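Local coordinates for protein anaerobically-induced outer membrane porin OprE (PDB 4FRX) that probably acts as a porin, a beta-barrel channel through which small solutes cross the outer membrane of Pseudomonas aeruginosa, at residues 113-118 and 150-155; 280-285 and 303-308; 379-384 and 405-410; 400-405 and 424-429. All coordinates share one frame; numbering follows the deposited sequence.

Contact 1. Residues 113-118 and 150-155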
loop_
_atom_site.group_PDB
_atom_site.type_symbol
_atom_site.label_atom_id
_atom_site.label_comp_id
_atom_site.label_asym_id
_atom_site.label_seq_id
_atom_site.Cartn_x
_atom_site.Cartn_y
_atom_site.Cartn_z
ATOM N N LYS A 113 4.734 -10.348 -24.099
ATOM C CA LYS A 113 4.258 -11.561 -23.457
ATOM C C LYS A 113 4.564 -12.789 -24.287
ATOM O O LYS A 113 4.428 -12.764 -25.505
ATOM C CB LYS A 113 2.756 -11.457 -23.204
ATOM C CG LYS A 113 2.157 -12.594 -22.381
ATOM C CD LYS A 113 0.855 -12.104 -21.759
ATOM C CE LYS A 113 0.116 -13.213 -21.032
ATOM N NZ LYS A 113 -1.201 -12.723 -20.511
ATOM N N VAL A 114 5.007 -13.844 -23.609
ATOM C CA VAL A 114 5.144 -15.163 -24.199
ATOM C C VAL A 114 4.420 -16.128 -23.273
ATOM O O VAL A 114 4.747 -16.223 -22.079
ATOM C CB VAL A 114 6.604 -15.599 -24.297
ATOM C CG1 VAL A 114 6.701 -16.931 -25.051
ATOM C CG2 VAL A 114 7.448 -14.522 -24.976
ATOM N N SER A 115 3.429 -16.826 -23.820
ATOM C CA SER A 115 2.599 -17.746 -23.046
ATOM C C SER A 115 1.926 -17.005 -21.884
ATOM O O SER A 115 1.109 -16.114 -22.109
ATOM C CB SER A 115 3.417 -18.951 -22.563
ATOM O OG SER A 115 2.570 -20.011 -22.151
ATOM N N ASN A 116 2.277 -17.367 -20.651
ATOM C CA ASN A 116 1.729 -16.701 -19.469
ATOM C C ASN A 116 2.801 -15.953 -18.688
ATOM O O ASN A 116 2.735 -15.846 -17.463
ATOM C CB ASN A 116 1.026 -17.709 -18.554
ATOM C CG ASN A 116 -0.193 -18.322 -19.205
ATOM O OD1 ASN A 116 -1.218 -17.662 -19.372
ATOM N ND2 ASN A 116 -0.088 -19.588 -19.578
ATOM N N THR A 117 3.786 -15.445 -19.418
ATOM C CA THR A 117 4.887 -14.693 -18.849
ATOM C C THR A 117 4.934 -13.320 -19.489
ATOM O O THR A 117 5.164 -13.199 -20.692
ATOM C CB THR A 117 6.219 -15.395 -19.107
ATOM O OG1 THR A 117 6.203 -16.689 -18.476
ATOM C CG2 THR A 117 7.378 -14.567 -18.562
ATOM N N GLU A 118 4.715 -12.284 -18.687
ATOM C CA GLU A 118 4.622 -10.924 -19.214
ATOM C C GLU A 118 5.730 -10.026 -18.671
ATOM O O GLU A 118 6.032 -10.060 -17.479
ATOM C CB GLU A 118 3.240 -10.338 -18.901
ATOM C CG GLU A 118 2.986 -8.964 -19.502
ATOM C CD GLU A 118 1.636 -8.405 -19.078
ATOM O OE1 GLU A 118 0.894 -9.123 -18.378
ATOM O OE2 GLU A 118 1.323 -7.248 -19.423
ATOM N N SER A 150 4.977 -14.295 -14.101
ATOM C CA SER A 150 4.701 -15.533 -14.816
ATOM C C SER A 150 3.781 -16.477 -14.045
ATOM O O SER A 150 3.931 -16.646 -12.843
ATOM C CB SER A 150 6.022 -16.239 -15.141
ATOM O OG SER A 150 5.802 -17.487 -15.778
ATOM N N THR A 151 2.829 -17.089 -14.743
ATOM C CA THR A 151 2.026 -18.156 -14.156
ATOM C C THR A 151 2.232 -19.474 -14.908
ATOM O O THR A 151 1.501 -20.437 -14.702
ATOM C CB THR A 151 0.523 -17.790 -14.073
ATOM O OG1 THR A 151 0.022 -17.445 -15.373
ATOM C CG2 THR A 151 0.318 -16.610 -13.133
ATOM N N ASP A 152 3.259 -19.508 -15.752
ATOM C CA ASP A 152 3.602 -20.694 -16.541
ATOM C C ASP A 152 4.138 -21.862 -15.705
ATOM O O ASP A 152 4.037 -23.015 -16.124
ATOM C CB ASP A 152 4.601 -20.340 -17.653
ATOM C CG ASP A 152 3.921 -19.749 -18.887
ATOM O OD1 ASP A 152 2.975 -20.383 -19.413
ATOM O OD2 ASP A 152 4.329 -18.648 -19.326
ATOM N N LEU A 153 4.723 -21.569 -14.545
ATOM C CA LEU A 153 5.105 -22.622 -13.605
ATOM C C LEU A 153 3.887 -22.976 -12.754
ATOM O O LEU A 153 3.409 -22.144 -11.980
ATOM C CB LEU A 153 6.268 -22.184 -12.718
ATOM C CG LEU A 153 6.806 -23.268 -11.777
ATOM C CD1 LEU A 153 7.295 -24.469 -12.574
ATOM C CD2 LEU A 153 7.918 -22.725 -10.899
ATOM N N LYS A 154 3.390 -24.204 -12.905
ATOM C CA LYS A 154 2.102 -24.610 -12.332
ATOM C C LYS A 154 1.973 -24.360 -10.823
ATOM O O LYS A 154 2.874 -24.680 -10.058
ATOM C CB LYS A 154 1.807 -26.087 -12.642
ATOM C CG LYS A 154 0.428 -26.556 -12.162
ATOM C CD LYS A 154 0.190 -28.030 -12.443
ATOM N N ASP A 155 0.836 -23.793 -10.429
ATOM C CA ASP A 155 0.536 -23.436 -9.042
ATOM C C ASP A 155 1.390 -22.300 -8.439
ATOM O O ASP A 155 1.200 -21.954 -7.278
ATOM C CB ASP A 155 0.556 -24.661 -8.127
ATOM C CG ASP A 155 -0.514 -25.676 -8.494
ATOM O OD1 ASP A 155 -1.666 -25.267 -8.756
ATOM O OD2 ASP A 155 -0.193 -26.879 -8.525
#

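Contact 2. Residues 280-285 and 303-308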
loop_
_atom_site.group_PDB
_atom_site.type_symbol
_atom_site.label_atom_id
_atom_site.label_comp_id
_atom_site.label_asym_id
_atom_site.label_seq_id
_atom_site.Cartn_x
_atom_site.Cartn_y
_atom_site.Cartn_z
ATOM N N ASP A 280 17.444 -2.621 10.861
ATOM C CA ASP A 280 17.601 -3.726 11.799
ATOM C C ASP A 280 16.222 -3.982 12.395
ATOM O O ASP A 280 15.915 -3.515 13.484
ATOM C CB ASP A 280 18.589 -3.340 12.917
ATOM C CG ASP A 280 18.649 -4.366 14.051
ATOM O OD1 ASP A 280 18.632 -5.575 13.759
ATOM O OD2 ASP A 280 18.718 -3.956 15.236
ATOM N N ASN A 281 15.386 -4.728 11.674
ATOM C CA ASN A 281 14.019 -4.979 12.105
ATOM C C ASN A 281 13.547 -6.394 11.746
ATOM O O ASN A 281 13.774 -6.886 10.638
ATOM C CB ASN A 281 13.073 -3.931 11.491
ATOM C CG ASN A 281 11.625 -4.085 11.958
ATOM O OD1 ASN A 281 11.194 -3.427 12.899
ATOM N ND2 ASN A 281 10.873 -4.940 11.289
ATOM N N ARG A 282 12.944 -7.055 12.722
ATOM C CA ARG A 282 12.274 -8.327 12.505
ATOM C C ARG A 282 10.810 -8.152 12.895
ATOM O O ARG A 282 10.509 -7.693 13.986
ATOM C CB ARG A 282 12.943 -9.446 13.323
ATOM C CG ARG A 282 14.391 -9.726 12.913
ATOM C CD ARG A 282 15.056 -10.800 13.773
ATOM N NE ARG A 282 15.246 -10.398 15.168
ATOM C CZ ARG A 282 14.441 -10.764 16.163
ATOM N NH1 ARG A 282 13.389 -11.535 15.924
ATOM N NH2 ARG A 282 14.686 -10.359 17.397
ATOM N N ALA A 283 9.895 -8.491 11.983
ATOM C CA ALA A 283 8.463 -8.313 12.234
ATOM C C ALA A 283 7.786 -9.681 12.106
ATOM O O ALA A 283 8.110 -10.434 11.207
ATOM C CB ALA A 283 7.887 -7.378 11.215
ATOM N N PHE A 284 6.875 -10.013 13.006
ATOM C CA PHE A 284 6.144 -11.279 12.934
ATOM C C PHE A 284 4.689 -11.014 13.289
ATOM O O PHE A 284 4.418 -10.304 14.242
ATOM C CB PHE A 284 6.720 -12.313 13.912
ATOM C CG PHE A 284 5.916 -13.589 13.980
ATOM C CD1 PHE A 284 6.035 -14.552 12.987
ATOM C CD2 PHE A 284 5.034 -13.820 15.025
ATOM C CE1 PHE A 284 5.294 -15.725 13.037
ATOM C CE2 PHE A 284 4.288 -14.989 15.079
ATOM C CZ PHE A 284 4.422 -15.942 14.084
ATOM N N SER A 285 3.756 -11.577 12.535
ATOM C CA SER A 285 2.359 -11.372 12.886
ATOM C C SER A 285 1.493 -12.584 12.589
ATOM O O SER A 285 1.815 -13.388 11.715
ATOM C CB SER A 285 1.794 -10.158 12.169
ATOM O OG SER A 285 1.692 -10.417 10.784
ATOM N N ILE A 303 4.601 -8.365 16.361
ATOM C CA ILE A 303 5.759 -8.051 17.175
ATOM C C ILE A 303 6.886 -7.512 16.295
ATOM O O ILE A 303 7.284 -8.167 15.339
ATOM C CB ILE A 303 6.256 -9.318 17.897
ATOM C CG1 ILE A 303 5.154 -9.860 18.815
ATOM C CG2 ILE A 303 7.567 -9.036 18.653
ATOM C CD1 ILE A 303 5.473 -11.232 19.388
ATOM N N LEU A 304 7.396 -6.324 16.625
ATOM C CA LEU A 304 8.563 -5.763 15.947
ATOM C C LEU A 304 9.745 -5.778 16.885
ATOM O O LEU A 304 9.674 -5.208 17.970
ATOM C CB LEU A 304 8.324 -4.303 15.570
ATOM C CG LEU A 304 7.092 -4.007 14.728
ATOM C CD1 LEU A 304 7.218 -2.604 14.123
ATOM C CD2 LEU A 304 6.952 -5.043 13.653
ATOM N N ASN A 305 10.839 -6.398 16.460
ATOM C CA ASN A 305 12.078 -6.404 17.253
ATOM C C ASN A 305 13.208 -5.811 16.434
ATOM O O ASN A 305 13.150 -5.812 15.195
ATOM C CB ASN A 305 12.442 -7.832 17.674
ATOM C CG ASN A 305 11.548 -8.363 18.781
ATOM O OD1 ASN A 305 11.132 -7.619 19.664
ATOM N ND2 ASN A 305 11.275 -9.659 18.752
ATOM N N GLY A 306 14.234 -5.302 17.113
ATOM C CA GLY A 306 15.340 -4.631 16.441
ATOM C C GLY A 306 15.309 -3.126 16.684
ATOM O O GLY A 306 14.301 -2.576 17.148
ATOM N N ASP A 307 16.400 -2.451 16.343
ATOM C CA ASP A 307 16.527 -1.020 16.582
ATOM C C ASP A 307 15.842 -0.114 15.559
ATOM O O ASP A 307 15.655 1.067 15.822
ATOM C CB ASP A 307 18.001 -0.612 16.617
ATOM C CG ASP A 307 18.745 -1.198 17.788
ATOM O OD1 ASP A 307 18.090 -1.569 18.788
ATOM O OD2 ASP A 307 19.992 -1.280 17.699
ATOM N N SER A 308 15.515 -0.627 14.378
ATOM C CA SER A 308 14.926 0.254 13.364
ATOM C C SER A 308 13.432 0.014 13.244
ATOM O O SER A 308 12.937 -1.069 13.591
ATOM C CB SER A 308 15.593 0.059 12.001
ATOM O OG SER A 308 14.974 -1.004 11.284
#

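Contact 3. Residues 379-384 and 405-410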
loop_
_atom_site.group_PDB
_atom_site.type_symbol
_atom_site.label_atom_id
_atom_site.label_comp_id
_atom_site.label_asym_id
_atom_site.label_seq_id
_atom_site.Cartn_x
_atom_site.Cartn_y
_atom_site.Cartn_z
ATOM N N GLU A 379 0.301 3.700 21.864
ATOM C CA GLU A 379 -0.598 4.402 20.959
ATOM C C GLU A 379 -1.748 3.464 20.594
ATOM O O GLU A 379 -1.626 2.241 20.715
ATOM C CB GLU A 379 0.131 4.867 19.689
ATOM C CG GLU A 379 0.690 3.731 18.832
ATOM C CD GLU A 379 1.625 4.213 17.736
ATOM O OE1 GLU A 379 2.078 3.375 16.930
ATOM O OE2 GLU A 379 1.937 5.423 17.688
ATOM N N TRP A 380 -2.858 4.032 20.152
ATOM C CA TRP A 380 -3.986 3.215 19.746
ATOM C C TRP A 380 -4.756 3.886 18.635
ATOM O O TRP A 380 -4.688 5.098 18.475
ATOM C CB TRP A 380 -4.906 2.889 20.933
ATOM C CG TRP A 380 -5.574 4.070 21.598
ATOM C CD1 TRP A 380 -5.163 4.713 22.732
ATOM C CD2 TRP A 380 -6.788 4.715 21.188
ATOM N NE1 TRP A 380 -6.039 5.723 23.044
ATOM C CE2 TRP A 380 -7.043 5.748 22.112
ATOM C CE3 TRP A 380 -7.672 4.533 20.117
ATOM C CZ2 TRP A 380 -8.156 6.584 22.010
ATOM C CZ3 TRP A 380 -8.773 5.369 20.013
ATOM C CH2 TRP A 380 -9.001 6.382 20.953
ATOM N N GLU A 381 -5.455 3.077 17.844
ATOM C CA GLU A 381 -6.284 3.600 16.771
ATOM C C GLU A 381 -7.588 2.810 16.664
ATOM O O GLU A 381 -7.610 1.589 16.839
ATOM C CB GLU A 381 -5.527 3.590 15.420
ATOM C CG GLU A 381 -6.381 4.126 14.232
ATOM C CD GLU A 381 -5.565 4.510 12.990
ATOM O OE1 GLU A 381 -4.354 4.785 13.100
ATOM O OE2 GLU A 381 -6.145 4.541 11.886
ATOM N N ARG A 382 -8.679 3.511 16.394
ATOM C CA ARG A 382 -9.939 2.848 16.083
ATOM C C ARG A 382 -10.417 3.358 14.733
ATOM O O ARG A 382 -10.583 4.576 14.551
ATOM C CB ARG A 382 -10.995 3.150 17.167
ATOM C CG ARG A 382 -12.378 2.540 16.894
ATOM C CD ARG A 382 -13.337 2.770 18.082
ATOM N NE ARG A 382 -12.777 2.316 19.347
ATOM C CZ ARG A 382 -12.336 3.184 20.256
ATOM N NH1 ARG A 382 -12.413 4.495 19.996
ATOM N NH2 ARG A 382 -11.818 2.792 21.415
ATOM N N ASP A 383 -10.612 2.440 13.787
ATOM C CA ASP A 383 -11.118 2.793 12.461
ATOM C C ASP A 383 -12.495 2.192 12.262
ATOM O O ASP A 383 -12.791 1.138 12.800
ATOM C CB ASP A 383 -10.243 2.221 11.334
ATOM C CG ASP A 383 -8.876 2.844 11.262
ATOM O OD1 ASP A 383 -8.610 3.782 12.023
ATOM O OD2 ASP A 383 -8.066 2.384 10.428
ATOM N N ILE A 384 -13.316 2.865 11.470
ATOM C CA ILE A 384 -14.539 2.269 10.943
ATOM C C ILE A 384 -14.615 2.565 9.455
ATOM O O ILE A 384 -14.100 3.585 8.970
ATOM C CB ILE A 384 -15.819 2.791 11.653
ATOM C CG1 ILE A 384 -15.981 4.301 11.463
ATOM C CG2 ILE A 384 -15.803 2.444 13.144
ATOM C CD1 ILE A 384 -16.883 4.684 10.304
ATOM N N ALA A 405 -11.343 7.587 11.455
ATOM C CA ALA A 405 -10.276 7.091 12.308
ATOM C C ALA A 405 -10.025 8.015 13.500
ATOM O O ALA A 405 -10.081 9.239 13.366
ATOM C CB ALA A 405 -8.967 6.910 11.480
ATOM N N SER A 406 -9.757 7.421 14.661
ATOM C CA SER A 406 -9.261 8.166 15.818
ATOM C C SER A 406 -7.932 7.555 16.214
ATOM O O SER A 406 -7.845 6.345 16.392
ATOM C CB SER A 406 -10.222 8.075 17.007
ATOM O OG SER A 406 -11.379 8.846 16.794
ATOM N N PHE A 407 -6.920 8.405 16.362
ATOM C CA PHE A 407 -5.552 7.988 16.619
ATOM C C PHE A 407 -5.007 8.816 17.776
ATOM O O PHE A 407 -5.099 10.046 17.784
ATOM C CB PHE A 407 -4.698 8.171 15.358
ATOM C CG PHE A 407 -3.237 7.886 15.573
ATOM C CD1 PHE A 407 -2.765 6.589 15.581
ATOM C CD2 PHE A 407 -2.340 8.925 15.797
ATOM C CE1 PHE A 407 -1.410 6.320 15.799
ATOM C CE2 PHE A 407 -0.995 8.666 16.008
ATOM C CZ PHE A 407 -0.531 7.358 16.006
ATOM N N ARG A 408 -4.472 8.132 18.780
ATOM C CA ARG A 408 -3.889 8.814 19.923
ATOM C C ARG A 408 -2.531 8.196 20.203
ATOM O O ARG A 408 -2.407 6.963 20.302
ATOM C CB ARG A 408 -4.783 8.652 21.151
ATOM C CG ARG A 408 -6.231 9.044 20.923
ATOM C CD ARG A 408 -6.420 10.538 20.920
ATOM N NE ARG A 408 -7.835 10.893 20.831
ATOM C CZ ARG A 408 -8.469 11.157 19.694
ATOM N NH1 ARG A 408 -7.810 11.115 18.539
ATOM N NH2 ARG A 408 -9.759 11.475 19.710
ATOM N N SER A 409 -1.524 9.049 20.349
ATOM C CA SER A 409 -0.143 8.593 20.484
ATOM C C SER A 409 0.637 9.410 21.511
ATOM O O SER A 409 0.145 10.412 22.018
ATOM C CB SER A 409 0.557 8.661 19.126
ATOM O OG SER A 409 1.799 7.979 19.149
ATOM N N GLY A 410 1.852 8.966 21.826
ATOM C CA GLY A 410 2.707 9.679 22.764
ATOM C C GLY A 410 2.465 9.332 24.223
ATOM O O GLY A 410 1.884 8.291 24.541
#

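Contact 4. Residues 400-405 and 424-429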
loop_
_atom_site.group_PDB
_atom_site.type_symbol
_atom_site.label_atom_id
_atom_site.label_comp_id
_atom_site.label_asym_id
_atom_site.label_seq_id
_atom_site.Cartn_x
_atom_site.Cartn_y
_atom_site.Cartn_z
ATOM N N PHE A 400 -20.531 4.404 -2.255
ATOM C CA PHE A 400 -20.373 5.453 -1.257
ATOM C C PHE A 400 -19.624 4.898 -0.060
ATOM O O PHE A 400 -20.013 3.864 0.479
ATOM C CB PHE A 400 -21.739 5.952 -0.794
ATOM C CG PHE A 400 -22.571 6.526 -1.893
ATOM C CD1 PHE A 400 -23.300 5.702 -2.731
ATOM C CD2 PHE A 400 -22.619 7.895 -2.093
ATOM C CE1 PHE A 400 -24.074 6.232 -3.752
ATOM C CE2 PHE A 400 -23.384 8.428 -3.106
ATOM C CZ PHE A 400 -24.116 7.593 -3.936
ATOM N N THR A 401 -18.564 5.580 0.371
ATOM C CA THR A 401 -17.754 5.082 1.491
ATOM C C THR A 401 -17.433 6.162 2.524
ATOM O O THR A 401 -16.981 7.239 2.169
ATOM C CB THR A 401 -16.430 4.469 0.984
ATOM O OG1 THR A 401 -16.724 3.397 0.093
ATOM C CG2 THR A 401 -15.595 3.939 2.148
ATOM N N TRP A 402 -17.692 5.868 3.794
ATOM C CA TRP A 402 -17.276 6.734 4.891
ATOM C C TRP A 402 -16.237 6.002 5.717
ATOM O O TRP A 402 -16.499 4.908 6.222
ATOM C CB TRP A 402 -18.472 7.078 5.787
ATOM C CG TRP A 402 -18.097 7.801 7.055
ATOM C CD1 TRP A 402 -17.146 8.778 7.206
ATOM C CD2 TRP A 402 -18.665 7.596 8.354
ATOM N NE1 TRP A 402 -17.094 9.193 8.521
ATOM C CE2 TRP A 402 -18.013 8.479 9.243
ATOM C CE3 TRP A 402 -19.662 6.750 8.851
ATOM C CZ2 TRP A 402 -18.335 8.547 10.600
ATOM C CZ3 TRP A 402 -19.976 6.822 10.205
ATOM C CH2 TRP A 402 -19.319 7.712 11.056
ATOM N N LYS A 403 -15.052 6.594 5.854
ATOM C CA LYS A 403 -14.034 6.028 6.737
ATOM C C LYS A 403 -13.762 7.025 7.848
ATOM O O LYS A 403 -13.531 8.198 7.571
ATOM C CB LYS A 403 -12.730 5.741 5.968
ATOM C CG LYS A 403 -12.871 4.697 4.845
ATOM C CD LYS A 403 -11.520 4.445 4.175
ATOM C CE LYS A 403 -11.631 3.397 3.083
ATOM N NZ LYS A 403 -12.252 2.129 3.556
ATOM N N ASN A 404 -13.791 6.571 9.100
ATOM C CA ASN A 404 -13.425 7.434 10.213
ATOM C C ASN A 404 -12.320 6.788 11.037
ATOM O O ASN A 404 -12.358 5.584 11.293
ATOM C CB ASN A 404 -14.646 7.700 11.099
ATOM C CG ASN A 404 -14.297 8.440 12.365
ATOM O OD1 ASN A 404 -14.023 7.837 13.401
ATOM N ND2 ASN A 404 -14.302 9.765 12.290
ATOM N N ALA A 405 -11.343 7.587 11.455
ATOM C CA ALA A 405 -10.276 7.091 12.308
ATOM C C ALA A 405 -10.025 8.015 13.500
ATOM O O ALA A 405 -10.081 9.239 13.366
ATOM C CB ALA A 405 -8.967 6.910 11.480
ATOM N N ASP A 424 -7.852 12.956 14.399
ATOM C CA ASP A 424 -9.102 12.351 13.956
ATOM C C ASP A 424 -9.239 12.659 12.474
ATOM O O ASP A 424 -8.899 13.762 12.030
ATOM C CB ASP A 424 -10.309 12.929 14.702
ATOM C CG ASP A 424 -10.384 12.471 16.147
ATOM O OD1 ASP A 424 -9.868 11.381 16.466
ATOM O OD2 ASP A 424 -10.969 13.205 16.973
ATOM N N GLU A 425 -9.747 11.698 11.711
ATOM C CA GLU A 425 -9.814 11.846 10.265
ATOM C C GLU A 425 -11.105 11.252 9.728
ATOM O O GLU A 425 -11.529 10.170 10.147
ATOM C CB GLU A 425 -8.589 11.174 9.626
ATOM C CG GLU A 425 -8.476 11.303 8.124
ATOM C CD GLU A 425 -7.304 10.507 7.565
ATOM O OE1 GLU A 425 -6.143 10.905 7.798
ATOM O OE2 GLU A 425 -7.542 9.477 6.900
ATOM N N ASN A 426 -11.743 11.973 8.809
ATOM C CA ASN A 426 -12.880 11.452 8.070
ATOM C C ASN A 426 -12.565 11.464 6.596
ATOM O O ASN A 426 -12.014 12.445 6.091
ATOM C CB ASN A 426 -14.139 12.294 8.305
ATOM C CG ASN A 426 -14.723 12.086 9.688
ATOM O OD1 ASN A 426 -15.280 11.028 9.983
ATOM N ND2 ASN A 426 -14.586 13.094 10.551
ATOM N N ARG A 427 -12.907 10.373 5.916
ATOM C CA ARG A 427 -12.927 10.367 4.462
ATOM C C ARG A 427 -14.334 10.058 3.962
ATOM O O ARG A 427 -15.048 9.218 4.515
ATOM C CB ARG A 427 -11.950 9.348 3.891
ATOM C CG ARG A 427 -10.531 9.525 4.349
ATOM C CD ARG A 427 -9.647 8.464 3.708
ATOM N NE ARG A 427 -8.395 8.298 4.435
ATOM C CZ ARG A 427 -7.498 7.358 4.159
ATOM N NH1 ARG A 427 -7.720 6.503 3.172
ATOM N NH2 ARG A 427 -6.387 7.269 4.875
ATOM N N LEU A 428 -14.727 10.760 2.907
ATOM C CA LEU A 428 -15.960 10.462 2.205
ATOM C C LEU A 428 -15.596 10.246 0.753
ATOM O O LEU A 428 -14.997 11.124 0.119
ATOM C CB LEU A 428 -16.940 11.629 2.340
ATOM C CG LEU A 428 -17.383 11.857 3.786
ATOM C CD1 LEU A 428 -18.257 13.099 3.917
ATOM C CD2 LEU A 428 -18.130 10.624 4.293
ATOM N N ILE A 429 -15.933 9.070 0.234
ATOM C CA ILE A 429 -15.546 8.717 -1.117
ATOM C C ILE A 429 -16.747 8.219 -1.912
ATOM O O ILE A 429 -17.437 7.282 -1.500
ATOM C CB ILE A 429 -14.423 7.626 -1.156
ATOM C CG1 ILE A 429 -13.268 7.965 -0.205
ATOM C CG2 ILE A 429 -13.916 7.435 -2.587
ATOM C CD1 ILE A 429 -13.247 7.126 1.068
HETATM O O HOH W 1 -16.662 4.658 -2.446
#

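Contact 1. Residues 113-118 and 150-155
Asp152 reaches across to residues 115-117 and fills both of its carboxylate oxygens from that one short run. With CG anti to its own carbonyl carbon (chi1 -82°), the acid group lies beside the Ser115-Asn116 backbone, and Asp152 OD2 takes the backbone N of Asn116 on the syn side at 2.8 Å. Its anti lone pair takes the hydroxyl of Thr117, with OG1 2.8 Å from Asp152 OD2. The other oxygen, Asp152 OD1, is held from opposite faces of the carboxylate plane: Ser115 OG donates to it at 2.8 Å, and Asn116 ND2 at 3.2 Å. Four donors thus fix the rotation of a short acid, which suits a place where backbone N-H and small hydroxyls converge. Ser115 and Asn116 form the tight link of a beta hairpin, strands 102-114 and 117-121, closed by paired backbone bonds between Val114 and Thr117; Ser115 has a positive phi of 58°. Thr117 and Ser150 form an antiparallel non-hydrogen-bonded pair where strand 142-150 gives way to the loop 151-155. Ser150 OG, anti to its backbone N, donates to Thr117 OG1 at 2.8 Å, passing the chain of hydroxyls on to Asp152, and also accepts from Asp152 N in an ST turn. Beside it, Thr151 N donates to Asn116 O at 3.0 Å, while Thr151 OG1 lies 3.3 Å from Asn116 CB.

Contact 2. Residues 280-285 and 303-308
Asp280 binds the turn after strand 295-305 with both its backbone and its acid group. Its OD2 receives the backbone N of Asp307 at 3.0 Å in a nearly straight bond (174°), the donor standing above the carboxylate plane. Asp280 N donates to Ser308 OG and Asp280 O accepts from Ser308 N, so this serine closes a ring of backbone and hydroxyl bonds that a short polar side chain suits. Asp307 OD2 lies 3.9 Å from Asp280 OD2, and the two like charges probably repel mildly. Further along, Arg282 pairs with Asn305 and Phe284 with Ile303 as antiparallel hydrogen-bonded pairs; Arg282 N reaches Asn305 O at 2.8 Å. Gly306 passes close by Asp280 O, its CA 3.2 Å from that oxygen, where a CB would clash. On one face, in one of two modelled positions and so only tentatively, the Arg282 guanidinium lies over Asn305 CB; Asn305 OD1 is bonded to Arg340 instead. On the other face, the buried Ala283 leaves room for Leu304, whose CD2 branch meets Ala283 CB at 3.5 Å. The pair belongs to the hairpin of strands 280-292 and 295-305, flanked by strand 237-250, which bonds to Asn281, Ala283 and Ser285, and by strand 340-349, where Arg340 lies.

Contact 3. Residues 379-384 and 405-410
Glu379 OE2 is gripped by two partners: Ser409 OG donates to its anti lone pair at 2.9 Å, and Arg336 from outside these segments forms a salt bridge with it. Glu379 CG stands between its backbone N and carbonyl carbon (chi1 63°), and from there the extended chain carries the acid past the rim of Phe407, whose CZ lies 3.6 Å from Glu379 OE2, near the ring plane. Such an approach suits a carboxylate, since the C-H edge of an aromatic ring is weakly positive. Along the same face, Glu381 OE1 comes within 3.5 Å of Phe407 CD1, with the carboxylate and ring planes 83° apart, and Ala405, with only a methyl, lets its CB come 3.2 Å from Asp383 OD1. Glu381 OE2 and Asp383 OD1 are only 2.6 Å apart, so one of these buried acids probably holds a proton; backbone N-H groups of Gly332, Ile331 and Gln330 bind Glu381 OE1, Glu381 OE2 and Asp383 OD2 in turn. On the opposite face Trp380 and Arg408 lie side by side, pointing the same way. Arg408 CB sits over the five-membered ring, 4.0 Å from its centroid in a CH-pi contact, and Arg408 CG lies 3.3 Å from Trp380 CZ2. A bend at chi2 (-77°) turns the guanidinium back, so that NH1 donates to Phe407 O and also forms a salt bridge with Asp424 OD1 on strand 423-434. Trp380-Arg408 and Arg382-Ser406 are hydrogen-bonded pairs. This is a hairpin in the wall of the outer-membrane beta-barrel, consistent with its OprD porin family, with the face of Glu381 and Asp383 turned to the loop holding residues 329-332.

Contact 4. Residues 400-405 and 424-429
Residues 400-405 and 424-429 run antiparallel, their axes 4.7 Å apart at 173°, with Thr401-Ile429, Lys403-Arg427 and Ala405-Glu425 as hydrogen-bonded pairs, and Trp402-Leu428 and Asn404-Asn426 as non-hydrogen-bonded pairs between them. On the face of the latter, Asn426 OD1 takes two bonds from opposite faces of its amide plane. Trp402 NE1 gives one at 3.0 Å, the oxygen lying nearly in the indole plane, and Asn404 ND2 the other at 2.8 Å. Both donors come from side chains whose CG is anti to the backbone N (171° in Trp402), which lays them alongside Asn426. The indole presents its N-H edge to Asn426 while Trp402 CD1 touches Leu428 CD2 at 3.6 Å, combining a polar and an apolar contact; a detergent molecule lies near it. The other face carries Thr401 and Ile429 side by side, Thr401 CG2 to Ile429 CD1 4.1 Å, and a water that meets Thr401 OG1 and donates to Ile429 O. Further along, the extended Arg427 grips Glu425 OE2 side-on with NE, at 2.9 Å, and NH2, while Lys403 sends its amine away to Ser385. The chemistry implies that Asn426 joins three strands, its OD1 drawing in the indole and Asn404 N-H groups while its ND2 goes to Asn25 of strand 17-28; on the other face Glu425 probably offsets part of the positive charge of Arg427, with Lys403 nearby.

Contacts 2, 3 and 4 are strand pairings in the barrel wall, while contact 1 lies where strands give way to a loop. Contacts 2 and 3 are partly buried, whereas contacts 1 and 4 are surface contacts, contact 1 with no buried residue among those that touch. Contacts 3 and 4 share Ala405 and strand 399-409, one pairing it with strand 377-389 and the other with 423-434, and a salt bridge from Arg408 to Asp424 ties them together. Contact 2 stands about 21 Å from contact 3, centre to centre. Contact 1 relies on one carboxylate gathering donors, contact 2 on backbone pairing ended by a polar turn, and contacts 3 and 4 on faces of contrasting polarity.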